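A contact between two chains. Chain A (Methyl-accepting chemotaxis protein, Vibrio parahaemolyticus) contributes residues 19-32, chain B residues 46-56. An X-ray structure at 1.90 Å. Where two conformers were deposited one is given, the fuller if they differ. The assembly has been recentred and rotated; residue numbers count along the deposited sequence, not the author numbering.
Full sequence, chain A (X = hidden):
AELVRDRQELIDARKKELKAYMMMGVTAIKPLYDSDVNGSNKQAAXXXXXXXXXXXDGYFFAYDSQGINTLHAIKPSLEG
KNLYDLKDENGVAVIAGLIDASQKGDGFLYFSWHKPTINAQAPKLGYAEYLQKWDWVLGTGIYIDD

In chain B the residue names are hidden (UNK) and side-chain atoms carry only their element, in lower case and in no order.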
# COMPACT_ATOMS: atom_id res chain seq x y z
N LYS A 19 2.15 -1.19 9.42
CA LYS A 19 0.69 -1.34 9.64
C LYS A 19 -0.13 -0.79 8.46
O LYS A 19 -1.14 -1.38 8.07
CB LYS A 19 0.28 -0.74 10.99
CG LYS A 19 0.80 -1.62 12.16
CD LYS A 19 0.30 -1.17 13.51
CE LYS A 19 0.48 -2.30 14.56
NZ LYS A 19 -0.67 -3.30 14.67
N ALA A 20 0.31 0.33 7.90
CA ALA A 20 -0.32 0.92 6.70
C ALA A 20 -0.19 0.02 5.48
O ALA A 20 -1.16 -0.24 4.76
CB ALA A 20 0.29 2.32 6.38
N TYR A 21 1.03 -0.46 5.22
CA TYR A 21 1.24 -1.35 4.07
C TYR A 21 0.41 -2.60 4.21
O TYR A 21 -0.17 -3.07 3.23
CB TYR A 21 2.72 -1.75 3.97
CG TYR A 21 3.68 -0.56 3.78
CD1 TYR A 21 3.31 0.54 3.01
CD2 TYR A 21 4.96 -0.57 4.34
CE1 TYR A 21 4.17 1.61 2.80
CE2 TYR A 21 5.84 0.49 4.14
CZ TYR A 21 5.43 1.57 3.37
OH TYR A 21 6.28 2.64 3.19
N MSE A 22 0.37 -3.17 5.44
CA MSE A 22 -0.44 -4.36 5.66
C MSE A 22 -1.92 -4.06 5.35
O MSE A 22 -2.60 -4.86 4.71
CB MSE A 22 -0.31 -4.90 7.10
CG MSE A 22 -1.17 -6.16 7.38
SE MSE A 22 -0.80 -7.70 6.19
CE MSE A 22 1.11 -7.76 6.46
N MSE A 23 -2.42 -2.93 5.84
CA MSE A 23 -3.80 -2.52 5.55
C MSE A 23 -4.07 -2.47 4.05
O MSE A 23 -5.11 -2.93 3.60
CB MSE A 23 -4.15 -1.15 6.16
CG MSE A 23 -5.62 -0.89 6.02
SE MSE A 23 -6.10 0.81 6.88
CE MSE A 23 -6.08 0.33 8.76
N MSE A 24 -3.12 -1.96 3.28
CA MSE A 24 -3.31 -1.91 1.83
C MSE A 24 -3.46 -3.28 1.20
O MSE A 24 -4.30 -3.47 0.32
CB MSE A 24 -2.17 -1.13 1.17
CG MSE A 24 -2.10 0.29 1.67
SE MSE A 24 -0.90 1.37 0.60
CE MSE A 24 -1.84 1.41 -1.08
N GLY A 25 -2.64 -4.23 1.64
CA GLY A 25 -2.71 -5.58 1.11
C GLY A 25 -4.03 -6.27 1.49
O GLY A 25 -4.70 -6.83 0.64
N VAL A 26 -4.40 -6.17 2.76
CA VAL A 26 -5.63 -6.73 3.28
C VAL A 26 -6.87 -6.13 2.58
O VAL A 26 -7.82 -6.85 2.22
CB VAL A 26 -5.69 -6.61 4.84
CG1 VAL A 26 -7.10 -7.00 5.40
CG2 VAL A 26 -4.57 -7.50 5.49
N THR A 27 -6.85 -4.82 2.36
CA THR A 27 -8.00 -4.19 1.71
C THR A 27 -8.00 -4.42 0.19
O THR A 27 -9.07 -4.55 -0.39
CB THR A 27 -8.12 -2.69 2.08
OG1 THR A 27 -6.91 -2.01 1.76
CG2 THR A 27 -8.38 -2.54 3.59
N ALA A 28 -6.83 -4.52 -0.44
CA ALA A 28 -6.77 -4.83 -1.87
C ALA A 28 -7.48 -6.14 -2.22
O ALA A 28 -8.07 -6.24 -3.31
CB ALA A 28 -5.32 -4.84 -2.40
N ILE A 29 -7.41 -7.13 -1.32
CA ILE A 29 -8.02 -8.44 -1.57
C ILE A 29 -9.38 -8.59 -0.87
O ILE A 29 -10.00 -9.63 -0.93
CB ILE A 29 -7.07 -9.61 -1.17
CG1 ILE A 29 -6.81 -9.59 0.35
CG2 ILE A 29 -5.76 -9.51 -2.00
CD1 ILE A 29 -6.49 -10.94 0.99
N LYS A 30 -9.85 -7.53 -0.22
CA LYS A 30 -11.10 -7.64 0.54
C LYS A 30 -12.34 -8.09 -0.28
O LYS A 30 -13.11 -8.93 0.18
CB LYS A 30 -11.36 -6.34 1.32
CG LYS A 30 -12.51 -6.44 2.28
CD LYS A 30 -12.46 -5.35 3.35
CE LYS A 30 -13.57 -5.59 4.40
NZ LYS A 30 -14.90 -5.39 3.80
N PRO A 31 -12.53 -7.54 -1.50
CA PRO A 31 -13.68 -7.98 -2.33
C PRO A 31 -13.63 -9.50 -2.55
O PRO A 31 -14.65 -10.19 -2.38
CB PRO A 31 -13.44 -7.27 -3.66
CG PRO A 31 -12.68 -6.02 -3.27
CD PRO A 31 -11.76 -6.47 -2.17
N LEU A 32 -12.44 -10.01 -2.86
CA LEU A 32 -12.24 -11.45 -3.04
C LEU A 32 -12.42 -12.27 -1.76
O LEU A 32 -13.11 -13.31 -1.76
CB LEU A 32 -10.86 -11.71 -3.63
CG LEU A 32 -10.59 -11.28 -5.07
CD1 LEU A 32 -9.06 -11.27 -5.35
CD2 LEU A 32 -11.30 -12.16 -6.09
N UNK B 46 -10.49 -1.11 -11.32
CA UNK B 46 -11.29 -0.22 -10.48
C UNK B 46 -11.74 -0.84 -9.19
O UNK B 46 -11.65 -0.20 -8.15
c UNK B 46 -13.66 1.65 -12.97
c UNK B 46 -12.30 1.29 -12.31
n UNK B 46 -15.96 2.64 -12.56
c UNK B 46 -12.56 0.33 -11.19
c UNK B 46 -14.66 2.20 -11.93
N UNK B 47 -12.20 -2.09 -9.24
CA UNK B 47 -12.69 -2.75 -8.03
C UNK B 47 -11.63 -2.98 -6.94
O UNK B 47 -11.92 -2.89 -5.73
c UNK B 47 -13.42 -4.04 -8.42
c UNK B 47 -15.37 -4.90 -9.78
c UNK B 47 -14.68 -3.69 -9.21
o UNK B 47 -15.08 -6.03 -9.32
o UNK B 47 -16.22 -4.71 -10.68
N UNK B 48 -10.40 -3.24 -7.38
CA UNK B 48 -9.27 -3.35 -6.47
C UNK B 48 -8.89 -1.97 -5.90
O UNK B 48 -8.73 -1.80 -4.69
c UNK B 48 -8.33 -5.43 -7.58
c UNK B 48 -7.38 -5.99 -8.60
c UNK B 48 -6.81 -3.86 -6.27
c UNK B 48 -8.03 -3.97 -7.19
N UNK B 49 -8.74 -0.97 -6.77
CA UNK B 49 -8.22 0.32 -6.26
C UNK B 49 -9.23 1.01 -5.36
O UNK B 49 -8.85 1.68 -4.40
c UNK B 49 -5.34 1.20 -7.49
c UNK B 49 -7.84 1.24 -7.42
c UNK B 49 -6.60 0.83 -8.26
c UNK B 49 -6.66 1.53 -9.61
N UNK B 50 -10.52 0.86 -5.65
CA UNK B 50 -11.54 1.46 -4.80
C UNK B 50 -11.69 0.80 -3.43
O UNK B 50 -12.18 1.43 -2.49
c UNK B 50 -12.95 2.53 -6.61
n UNK B 50 -16.61 2.44 -7.74
c UNK B 50 -15.49 2.55 -6.74
c UNK B 50 -14.21 2.36 -7.49
c UNK B 50 -12.89 1.45 -5.52
N UNK B 51 -11.26 -0.45 -3.30
CA UNK B 51 -11.27 -1.11 -1.97
C UNK B 51 -10.07 -0.75 -1.08
O UNK B 51 -10.15 -0.83 0.17
c UNK B 51 -11.35 -2.61 -2.17
N UNK B 52 -8.94 -0.39 -1.69
CA UNK B 52 -7.71 -0.14 -0.93
C UNK B 52 -7.73 1.06 0.03
O UNK B 52 -8.23 2.16 -0.30
se UNK B 52 -4.86 -1.19 -3.97
c UNK B 52 -6.50 0.00 -1.88
c UNK B 52 -6.16 -1.33 -2.53
c UNK B 52 -3.36 -0.95 -2.84
N UNK B 53 -7.18 0.84 1.22
CA UNK B 53 -6.99 1.94 2.19
C UNK B 53 -5.64 1.82 2.87
O UNK B 53 -5.23 0.69 3.19
n UNK B 53 -11.28 3.58 2.09
c UNK B 53 -8.08 1.89 3.29
c UNK B 53 -9.50 2.00 2.77
c UNK B 53 -9.85 3.47 2.41
n UNK B 53 -13.15 3.29 0.77
n UNK B 53 -11.09 2.54 0.01
c UNK B 53 -11.84 3.12 0.97
N UNK B 54 -4.97 2.94 3.12
CA UNK B 54 -3.85 2.93 4.06
C UNK B 54 -4.19 3.54 5.44
O UNK B 54 -3.37 3.51 6.36
c UNK B 54 -2.56 6.08 3.79
c UNK B 54 -2.71 7.42 3.30
c UNK B 54 -3.02 7.66 1.98
c UNK B 54 -2.74 4.99 2.94
c UNK B 54 -2.57 3.55 3.46
c UNK B 54 -3.06 5.23 1.62
c UNK B 54 -3.19 6.58 1.12
N UNK B 55 -5.39 4.11 5.53
CA UNK B 55 -6.05 4.56 6.76
C UNK B 55 -7.45 4.99 6.32
O UNK B 55 -7.78 4.99 5.12
c UNK B 55 -5.30 5.70 7.45
o UNK B 55 -3.19 8.37 6.88
c UNK B 55 -5.09 6.94 6.55
c UNK B 55 -4.34 8.08 7.26
o UNK B 55 -4.91 8.67 8.20
N UNK B 56 -8.31 5.32 7.27
CA UNK B 56 -9.68 5.71 6.94
C UNK B 56 -9.75 6.83 5.90
O UNK B 56 -10.62 6.82 4.99
o UNK B 56 -10.78 4.89 8.91
c UNK B 56 -10.47 6.09 8.20

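Position 46 of chain B carries four carbons in a row ending in a nitrogen, with no atom within reach of chain A; it is Lys B46. At position 47 three carbons follow one another, the third bearing two oxygens, and the backbone O lies 4.1 Å from Pro A31 CG. This is Glu B47, its carboxylate engaged elsewhere in the structure. Position 48 has four carbons forked at the first, one arm two carbons long; the one-carbon arm lies 4.0 Å from Ala A28 O and 4.3 Å from Ala A28 CB. This is Ile B48. The four carbons at position 49 fork at the second and point away from chain A: Leu B49. Position 50 repeats the pattern of four carbons and a terminal nitrogen, without contact across the interface; it is Lys B50.

Position 51 has a single carbon, CB, which points toward chain A and packs 3.8 Å from Pro A31 CG, while its backbone O sits 3.4 Å from Thr A27 CB. It is Ala B51. Position 52 holds an unbranched chain of two carbons, selenium and one carbon; its second carbon lies 3.6 Å from Ala A28 CB, and its terminal carbon meets Met A24 CE at 3.3 Å. It is selenomethionine, Met B52.

Position 53 shows three carbons, a nitrogen, then a carbon carrying two more nitrogens, and its backbone O lies 3.3 Å from Met A23 CG: Arg B53. The guanidinium leads away from chain A and folds back on its own chain, NH1 donating to Lys B50 O and Met B52 O, both at 2.9 Å. At position 54 one carbon leads to a six-carbon ring; CB rests 3.7 Å from Met A24 CG and 4.3 Å from Ala A20 CB, whereas the ring heads away. This is Phe B54. Position 55 has three carbons ending in two oxygens, and its backbone N lies 3.6 Å from Met A23 SE: Glu B55. One carbon and one oxygen at position 56, pointing away, give Ser B56.

The contact joins apolar packing to one hydrogen bond. Arg B53 N donates to Thr A27 OG1 (2.9 Å, 161°), and that hydroxyl donates to Met A23 O (OG1 to O, 2.7 Å), so a single side chain links the chain B backbone to the helix of chain A. Around it, Ala A20, Met A24, Ala A28 and Pro A31 supply apolar surface; together the two stretches bury 604 Å², both sides summed.

Chain B (46-56) KEILKAMRFES
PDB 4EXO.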